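Local coordinates for protein LRIM1 (Anopheles gambiae, PDB 3O53) that pairs with the leucine-rich repeat protein APL1C in a heterodimeric complex that regulates complement-like immunity in the malaria mosquito, at residues A191-L196 against Q211-V216; T217-R222 against E240-R245. One frame throughout, in Å; residues are numbered along the deposited sequence.

Overall arrangement
Contacts 1 and 2 are successive steps along the solenoid of the leucine-rich repeat domain, one part of the longer LRIM1, with centres about 12 Å apart. Contact 1 (191-196 with 211-216) closes just before contact 2 (217-222 with 240-245) opens, and the chain passes directly from Val216 into Thr217. Strand 218-220 lies between the parallel strands 195-197 and 241-243, hydrogen-bonded to both. Thr217 N lies 2.8 Å from Lys194 O, and Leu196 N 3.0 Å from Trp218 O, both probable hydrogen bonds. Contact 1 thus fills the interior where one coil turns into its strand, whereas contact 2 joins the last two parallel strands.

Contact 1 (A191-L196 against Q211-V216); sequences AKLKTL and QSAAGV
Val216 comes up against Leu193 and Lys194 where two consecutive coils run side by side, the CA atoms of Lys194 and Val216 being 4.5 Å apart. Segment 191-196 enters its strand at Thr195. Segment 211-216 leaves a 3-10 turn at Gln211 and Ser212 and then makes a type I beta turn from Ala213 to Val216, closed by Val216 N bonding to Ala213 O. The backbones meet through a CA-H...O contact from Val216 CA to Leu193 O (3.6 Å) and through a water that donates to Gly215 O at 2.8 Å and only weakly to Leu193 O. Gly215 O also accepts from Asn238 of the following coil.

The side chains of Leu193 and Val216 lie alongside each other and point the same way. CG of Leu193, anti to the backbone N (chi1 -171°), lies against CG1 of Val216, and Leu193 CD2 reaches the same methyl at 3.7 Å. The CB of Val216 rests 3.5 Å from Lys194 O. The methyl of Ala213 meets two leucines, Leu196 through CD2 at 3.8 Å and, more loosely, Leu193 through CD2. Leu196 also packs on Leu174 and Ile219 of the adjoining strands. Such packing of leucine, valine and alanine side chains from successive coils is characteristic of the hydrophobic interior of a leucine-rich repeat solenoid.

Contact 2 (T217-R222 against E240-R245); sequences TWISLR and EHFDLR
The parallel strands 218-220 and 241-243 of adjacent leucine-rich repeats run 4° apart, with Trp218 beside His241, Ile219 beside Phe242 and Ser220 beside Asp243. Thr217 O accepts from both Glu240 N (2.8 Å) and His241 N, and the pairing continues with Ile219 N to His241 O, Asp243 N to Ile219 O and Leu221 N to Asp243 O. Trp218 and His241 form an offset stack on the same side as Ser220 and Asp243. The five-membered ring of Trp218 and the imidazole have centroids 3.6 Å apart and planes at 6°, with Trp218 NE1 over the imidazole centre. His241 ND1 is hydrogen-bonded to Lys274 NZ of helix 262-276, which packs beside this outermost strand. Inside the solenoid, Ile219 CG2 meets Phe242 CD1 at 3.5 Å, and Leu221 CB meets Leu244 CD2.

At the C-terminal end of the strands, Arg245, bent at chi3 (-59°), grips Asp243 side-on: NE bonds to OD1 and NH2 to OD2 (2.9 Å). Arg245 N reaches OD1 from the other face of the carboxylate to NE, closing an Asx turn. Arg222 lays its guanidinium flat on that of Arg245, centres 3.7 Å apart, a like-charge stack probably eased by Asp243, though a crystal neighbour touching Arg222 may influence its pose.

Contact 1 (A191-L196 against Q211-V216)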
ATOM      1  N   ALA A 191      10.937   8.970  -9.276  1.00 41.58           N
ATOM      2  CA  ALA A 191      12.388   8.890  -9.392  1.00 46.22           C
ATOM      3  C   ALA A 191      12.995   7.796  -8.514  1.00 43.76           C
ATOM      4  O   ALA A 191      14.019   7.213  -8.862  1.00 45.05           O
ATOM      5  CB  ALA A 191      13.006  10.236  -9.054  1.00 54.07           C
ATOM      6  N   LYS A 192      12.356   7.515  -7.384  1.00 37.24           N
ATOM      7  CA  LYS A 192      12.913   6.598  -6.398  1.00 40.30           C
ATOM      8  C   LYS A 192      12.175   5.263  -6.274  1.00 33.64           C
ATOM      9  O   LYS A 192      12.537   4.437  -5.445  1.00 28.67           O
ATOM     10  CB  LYS A 192      12.941   7.267  -5.021  1.00 52.52           C
ATOM     11  CG  LYS A 192      13.887   8.446  -4.925  1.00 76.45           C
ATOM     12  CD  LYS A 192      14.256   8.728  -3.482  1.00 95.24           C
ATOM     13  CE  LYS A 192      15.391   9.732  -3.385  1.00110.76           C
ATOM     14  NZ  LYS A 192      15.973   9.763  -2.017  1.00113.92           N
ATOM     15  N   LEU A 193      11.144   5.045  -7.077  1.00 36.09           N
ATOM     16  CA  LEU A 193      10.316   3.855  -6.901  1.00 31.70           C
ATOM     17  C   LEU A 193      11.152   2.597  -7.123  1.00 29.59           C
ATOM     18  O   LEU A 193      11.728   2.410  -8.188  1.00 34.67           O
ATOM     19  CB  LEU A 193       9.135   3.880  -7.870  1.00 30.22           C
ATOM     20  CG  LEU A 193       8.069   2.800  -7.643  1.00 32.44           C
ATOM     21  CD1 LEU A 193       7.448   2.972  -6.267  1.00 28.87           C
ATOM     22  CD2 LEU A 193       6.999   2.846  -8.741  1.00 28.68           C
ATOM     23  N   LYS A 194      11.233   1.751  -6.102  1.00 27.75           N
ATOM     24  CA  LYS A 194      11.939   0.476  -6.215  1.00 31.59           C
ATOM     25  C   LYS A 194      11.016  -0.706  -6.480  1.00 30.72           C
ATOM     26  O   LYS A 194      11.367  -1.609  -7.232  1.00 26.42           O
ATOM     27  CB  LYS A 194      12.736   0.212  -4.941  1.00 39.59           C
ATOM     28  CG  LYS A 194      14.019   1.014  -4.850  1.00 45.39           C
ATOM     29  CD  LYS A 194      14.745   0.759  -3.540  1.00 55.76           C
ATOM     30  CE  LYS A 194      14.529   1.887  -2.550  1.00 73.46           C
ATOM     31  NZ  LYS A 194      15.189   3.147  -2.997  1.00 84.22           N
ATOM     32  N   THR A 195       9.847  -0.728  -5.847  1.00 30.07           N
ATOM     33  CA  THR A 195       8.956  -1.869  -6.005  1.00 30.98           C
ATOM     34  C   THR A 195       7.512  -1.425  -6.230  1.00 29.70           C
ATOM     35  O   THR A 195       7.030  -0.490  -5.599  1.00 26.79           O
ATOM     36  CB  THR A 195       9.024  -2.822  -4.788  1.00 34.26           C
ATOM     37  OG1 THR A 195       8.261  -2.291  -3.704  1.00 44.58           O
ATOM     38  CG2 THR A 195      10.465  -3.021  -4.341  1.00 36.08           C
ATOM     39  N   LEU A 196       6.840  -2.106  -7.152  1.00 25.32           N
ATOM     40  CA  LEU A 196       5.429  -1.876  -7.401  1.00 26.49           C
ATOM     41  C   LEU A 196       4.732  -3.218  -7.438  1.00 23.97           C
ATOM     42  O   LEU A 196       5.011  -4.034  -8.308  1.00 26.89           O
ATOM     43  CB  LEU A 196       5.244  -1.151  -8.737  1.00 22.81           C
ATOM     44  CG  LEU A 196       3.809  -0.929  -9.205  1.00 26.37           C
ATOM     45  CD1 LEU A 196       3.044  -0.079  -8.194  1.00 23.40           C
ATOM     46  CD2 LEU A 196       3.822  -0.276 -10.587  1.00 26.18           C
ATOM     47  N   GLN A 211       4.945   3.543 -17.657  1.00 29.28           N
ATOM     48  CA  GLN A 211       6.234   4.210 -17.783  1.00 38.14           C
ATOM     49  C   GLN A 211       6.531   4.900 -16.447  1.00 38.82           C
ATOM     50  O   GLN A 211       7.688   5.149 -16.114  1.00 36.65           O
ATOM     51  CB  GLN A 211       6.254   5.211 -18.940  1.00 50.06           C
ATOM     52  CG  GLN A 211       7.674   5.577 -19.402  1.00 67.45           C
ATOM     53  CD  GLN A 211       8.507   4.358 -19.816  1.00 60.96           C
ATOM     54  OE1 GLN A 211       7.969   3.333 -20.227  1.00 47.53           O
ATOM     55  NE2 GLN A 211       9.831   4.477 -19.709  1.00 56.84           N
ATOM     56  N   SER A 212       5.480   5.182 -15.675  1.00 30.83           N
ATOM     57  CA  SER A 212       5.647   5.705 -14.318  1.00 35.12           C
ATOM     58  C   SER A 212       6.516   4.781 -13.471  1.00 32.54           C
ATOM     59  O   SER A 212       7.112   5.211 -12.497  1.00 35.32           O
ATOM     60  CB  SER A 212       4.293   5.871 -13.627  1.00 33.66           C
ATOM     61  OG  SER A 212       3.515   6.867 -14.260  1.00 34.16           O
ATOM     62  N   ALA A 213       6.579   3.509 -13.842  1.00 33.18           N
ATOM     63  CA  ALA A 213       7.380   2.542 -13.092  1.00 33.81           C
ATOM     64  C   ALA A 213       8.575   2.013 -13.885  1.00 34.47           C
ATOM     65  O   ALA A 213       9.114   0.952 -13.557  1.00 33.42           O
ATOM     66  CB  ALA A 213       6.496   1.376 -12.635  1.00 26.28           C
ATOM     67  N   ALA A 214       8.997   2.748 -14.914  1.00 28.38           N
ATOM     68  CA  ALA A 214      10.095   2.301 -15.780  1.00 35.22           C
ATOM     69  C   ALA A 214      11.374   1.954 -15.016  1.00 34.04           C
ATOM     70  O   ALA A 214      12.165   1.131 -15.471  1.00 36.07           O
ATOM     71  CB  ALA A 214      10.407   3.351 -16.843  1.00 35.61           C
ATOM     72  N   GLY A 215      11.577   2.579 -13.862  1.00 34.47           N
ATOM     73  CA  GLY A 215      12.835   2.457 -13.139  1.00 37.93           C
ATOM     74  C   GLY A 215      12.857   1.454 -11.994  1.00 38.37           C
ATOM     75  O   GLY A 215      13.856   1.348 -11.290  1.00 31.26           O
ATOM     76  N   VAL A 216      11.776   0.703 -11.805  1.00 32.60           N
ATOM     77  CA  VAL A 216      11.678  -0.197 -10.656  1.00 32.01           C
ATOM     78  C   VAL A 216      12.635  -1.376 -10.740  1.00 34.53           C
ATOM     79  O   VAL A 216      13.086  -1.754 -11.818  1.00 32.98           O
ATOM     80  CB  VAL A 216      10.252  -0.773 -10.488  1.00 28.23           C
ATOM     81  CG1 VAL A 216       9.273   0.338 -10.149  1.00 30.77           C
ATOM     82  CG2 VAL A 216       9.831  -1.508 -11.754  1.00 27.02           C
TER
HETATM   83  O   HOH W   1      14.642   0.594  -8.742  1.00 44.59           O

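Contact 2 (T217-R222 against E240-R245)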
ATOM      1  N   THR A 217      12.923  -1.945  -9.573  1.00 28.94           N
ATOM      2  CA  THR A 217      13.689  -3.174  -9.456  1.00 31.57           C
ATOM      3  C   THR A 217      12.757  -4.375  -9.453  1.00 28.99           C
ATOM      4  O   THR A 217      13.087  -5.435  -9.968  1.00 30.16           O
ATOM      5  CB  THR A 217      14.487  -3.164  -8.134  1.00 36.83           C
ATOM      6  OG1 THR A 217      15.378  -2.041  -8.132  1.00 37.61           O
ATOM      7  CG2 THR A 217      15.285  -4.448  -7.962  1.00 40.79           C
ATOM      8  N   TRP A 218      11.573  -4.198  -8.877  1.00 31.62           N
ATOM      9  CA  TRP A 218      10.663  -5.309  -8.634  1.00 28.25           C
ATOM     10  C   TRP A 218       9.269  -4.856  -9.048  1.00 29.65           C
ATOM     11  O   TRP A 218       8.803  -3.817  -8.592  1.00 27.88           O
ATOM     12  CB  TRP A 218      10.705  -5.640  -7.139  1.00 26.93           C
ATOM     13  CG  TRP A 218      10.052  -6.928  -6.673  1.00 30.59           C
ATOM     14  CD1 TRP A 218      10.692  -8.056  -6.240  1.00 33.33           C
ATOM     15  CD2 TRP A 218       8.644  -7.185  -6.519  1.00 28.28           C
ATOM     16  NE1 TRP A 218       9.771  -9.007  -5.860  1.00 31.99           N
ATOM     17  CE2 TRP A 218       8.513  -8.496  -6.014  1.00 25.55           C
ATOM     18  CE3 TRP A 218       7.487  -6.438  -6.778  1.00 26.69           C
ATOM     19  CZ2 TRP A 218       7.268  -9.078  -5.762  1.00 25.28           C
ATOM     20  CZ3 TRP A 218       6.249  -7.015  -6.520  1.00 24.81           C
ATOM     21  CH2 TRP A 218       6.149  -8.322  -6.018  1.00 22.07           C
ATOM     22  N   ILE A 219       8.621  -5.605  -9.937  1.00 23.96           N
ATOM     23  CA  ILE A 219       7.247  -5.305 -10.294  1.00 27.23           C
ATOM     24  C   ILE A 219       6.473  -6.596 -10.526  1.00 27.69           C
ATOM     25  O   ILE A 219       6.986  -7.539 -11.125  1.00 25.70           O
ATOM     26  CB  ILE A 219       7.151  -4.408 -11.543  1.00 24.91           C
ATOM     27  CG1 ILE A 219       5.683  -4.117 -11.880  1.00 21.55           C
ATOM     28  CG2 ILE A 219       7.820  -5.063 -12.738  1.00 28.06           C
ATOM     29  CD1 ILE A 219       5.504  -3.134 -13.010  1.00 23.25           C
ATOM     30  N   SER A 220       5.233  -6.630 -10.047  1.00 27.47           N
ATOM     31  CA  SER A 220       4.356  -7.769 -10.300  1.00 26.86           C
ATOM     32  C   SER A 220       2.957  -7.327 -10.709  1.00 25.29           C
ATOM     33  O   SER A 220       2.336  -6.488 -10.058  1.00 23.52           O
ATOM     34  CB  SER A 220       4.249  -8.655  -9.063  1.00 28.27           C
ATOM     35  OG  SER A 220       3.414  -9.769  -9.334  1.00 26.82           O
ATOM     36  N   LEU A 221       2.487  -7.875 -11.817  1.00 24.33           N
ATOM     37  CA  LEU A 221       1.087  -7.802 -12.171  1.00 25.29           C
ATOM     38  C   LEU A 221       0.559  -9.233 -12.268  1.00 26.65           C
ATOM     39  O   LEU A 221      -0.345  -9.526 -13.043  1.00 23.14           O
ATOM     40  CB  LEU A 221       0.899  -7.044 -13.492  1.00 28.57           C
ATOM     41  CG  LEU A 221       0.886  -5.510 -13.387  1.00 34.60           C
ATOM     42  CD1 LEU A 221       2.282  -4.971 -13.105  1.00 41.07           C
ATOM     43  CD2 LEU A 221       0.325  -4.879 -14.662  1.00 35.87           C
ATOM     44  N   ARG A 222       1.123 -10.125 -11.459  1.00 25.48           N
ATOM     45  CA  ARG A 222       0.697 -11.518 -11.470  1.00 21.96           C
ATOM     46  C   ARG A 222      -0.786 -11.643 -11.160  1.00 28.23           C
ATOM     47  O   ARG A 222      -1.310 -10.887 -10.349  1.00 26.96           O
ATOM     48  CB  ARG A 222       1.493 -12.332 -10.443  1.00 23.53           C
ATOM     49  CG  ARG A 222       1.019 -13.776 -10.318  1.00 29.52           C
ATOM     50  CD  ARG A 222       1.591 -14.436  -9.080  1.00 33.72           C
ATOM     51  NE  ARG A 222       1.357 -15.876  -9.050  1.00 28.38           N
ATOM     52  CZ  ARG A 222       1.572 -16.635  -7.979  1.00 36.42           C
ATOM     53  NH1 ARG A 222       2.012 -16.080  -6.854  1.00 35.13           N
ATOM     54  NH2 ARG A 222       1.354 -17.942  -8.027  1.00 30.47           N
ATOM     55  N   GLU A 240      15.059  -6.399 -11.748  1.00 40.88           N
ATOM     56  CA  GLU A 240      15.555  -7.730 -11.368  1.00 34.45           C
ATOM     57  C   GLU A 240      14.417  -8.744 -11.181  1.00 36.13           C
ATOM     58  O   GLU A 240      14.653  -9.944 -11.126  1.00 34.93           O
ATOM     59  CB  GLU A 240      16.335  -7.650 -10.060  1.00 43.22           C
ATOM     60  CG  GLU A 240      17.472  -6.651 -10.053  1.00 68.96           C
ATOM     61  CD  GLU A 240      18.118  -6.525  -8.679  1.00 84.45           C
ATOM     62  OE1 GLU A 240      17.616  -7.156  -7.723  1.00 75.75           O
ATOM     63  OE2 GLU A 240      19.126  -5.792  -8.557  1.00 92.63           O
ATOM     64  N   HIS A 241      13.184  -8.261 -11.060  1.00 30.76           N
ATOM     65  CA  HIS A 241      12.052  -9.140 -10.769  1.00 28.97           C
ATOM     66  C   HIS A 241      10.846  -8.619 -11.541  1.00 30.58           C
ATOM     67  O   HIS A 241      10.439  -7.468 -11.380  1.00 30.92           O
ATOM     68  CB  HIS A 241      11.784  -9.184  -9.254  1.00 29.27           C
ATOM     69  CG  HIS A 241      10.589 -10.005  -8.862  1.00 29.23           C
ATOM     70  ND1 HIS A 241      10.698 -11.230  -8.235  1.00 29.46           N
ATOM     71  CD2 HIS A 241       9.260  -9.769  -8.991  1.00 27.01           C
ATOM     72  CE1 HIS A 241       9.491 -11.715  -7.995  1.00 30.03           C
ATOM     73  NE2 HIS A 241       8.600 -10.851  -8.452  1.00 26.45           N
ATOM     74  N   PHE A 242      10.304  -9.460 -12.411  1.00 27.78           N
ATOM     75  CA  PHE A 242       9.270  -9.049 -13.335  1.00 29.94           C
ATOM     76  C   PHE A 242       8.292 -10.208 -13.458  1.00 32.87           C
ATOM     77  O   PHE A 242       8.606 -11.227 -14.069  1.00 33.86           O
ATOM     78  CB  PHE A 242       9.912  -8.706 -14.687  1.00 31.67           C
ATOM     79  CG  PHE A 242       8.965  -8.111 -15.697  1.00 26.86           C
ATOM     80  CD1 PHE A 242       8.719  -6.748 -15.723  1.00 27.65           C
ATOM     81  CD2 PHE A 242       8.352  -8.914 -16.646  1.00 26.64           C
ATOM     82  CE1 PHE A 242       7.864  -6.204 -16.668  1.00 32.80           C
ATOM     83  CE2 PHE A 242       7.504  -8.379 -17.594  1.00 28.36           C
ATOM     84  CZ  PHE A 242       7.255  -7.025 -17.613  1.00 29.82           C
ATOM     85  N   ASP A 243       7.103 -10.053 -12.877  1.00 26.93           N
ATOM     86  CA  ASP A 243       6.170 -11.175 -12.755  1.00 27.40           C
ATOM     87  C   ASP A 243       4.803 -10.859 -13.371  1.00 31.95           C
ATOM     88  O   ASP A 243       3.994 -10.147 -12.773  1.00 25.09           O
ATOM     89  CB  ASP A 243       6.003 -11.528 -11.276  1.00 24.04           C
ATOM     90  CG  ASP A 243       5.277 -12.836 -11.057  1.00 27.71           C
ATOM     91  OD1 ASP A 243       4.751 -13.396 -12.035  1.00 27.28           O
ATOM     92  OD2 ASP A 243       5.221 -13.297  -9.892  1.00 28.72           O
ATOM     93  N   LEU A 244       4.553 -11.415 -14.555  1.00 33.98           N
ATOM     94  CA  LEU A 244       3.272 -11.269 -15.243  1.00 31.83           C
ATOM     95  C   LEU A 244       2.581 -12.615 -15.391  1.00 32.08           C
ATOM     96  O   LEU A 244       1.801 -12.817 -16.322  1.00 30.74           O
ATOM     97  CB  LEU A 244       3.474 -10.681 -16.639  1.00 30.64           C
ATOM     98  CG  LEU A 244       4.195  -9.348 -16.741  1.00 33.99           C
ATOM     99  CD1 LEU A 244       4.167  -8.855 -18.177  1.00 39.91           C
ATOM    100  CD2 LEU A 244       3.570  -8.325 -15.806  1.00 30.48           C
ATOM    101  N   ARG A 245       2.897 -13.552 -14.501  1.00 26.88           N
ATOM    102  CA  ARG A 245       2.259 -14.858 -14.521  1.00 27.63           C
ATOM    103  C   ARG A 245       0.761 -14.712 -14.266  1.00 28.01           C
ATOM    104  O   ARG A 245       0.334 -13.727 -13.682  1.00 27.13           O
ATOM    105  CB  ARG A 245       2.858 -15.757 -13.439  1.00 29.35           C
ATOM    106  CG  ARG A 245       4.271 -16.236 -13.713  1.00 25.59           C
ATOM    107  CD  ARG A 245       4.737 -17.082 -12.553  1.00 27.94           C
ATOM    108  NE  ARG A 245       4.694 -16.315 -11.308  1.00 31.93           N
ATOM    109  CZ  ARG A 245       4.629 -16.840 -10.090  1.00 35.28           C
ATOM    110  NH1 ARG A 245       4.588 -18.154  -9.916  1.00 35.93           N
ATOM    111  NH2 ARG A 245       4.600 -16.038  -9.035  1.00 39.12           N
TER
HETATM  112  O   HOH W   2      18.309  -3.058  -9.265  1.00 49.55           O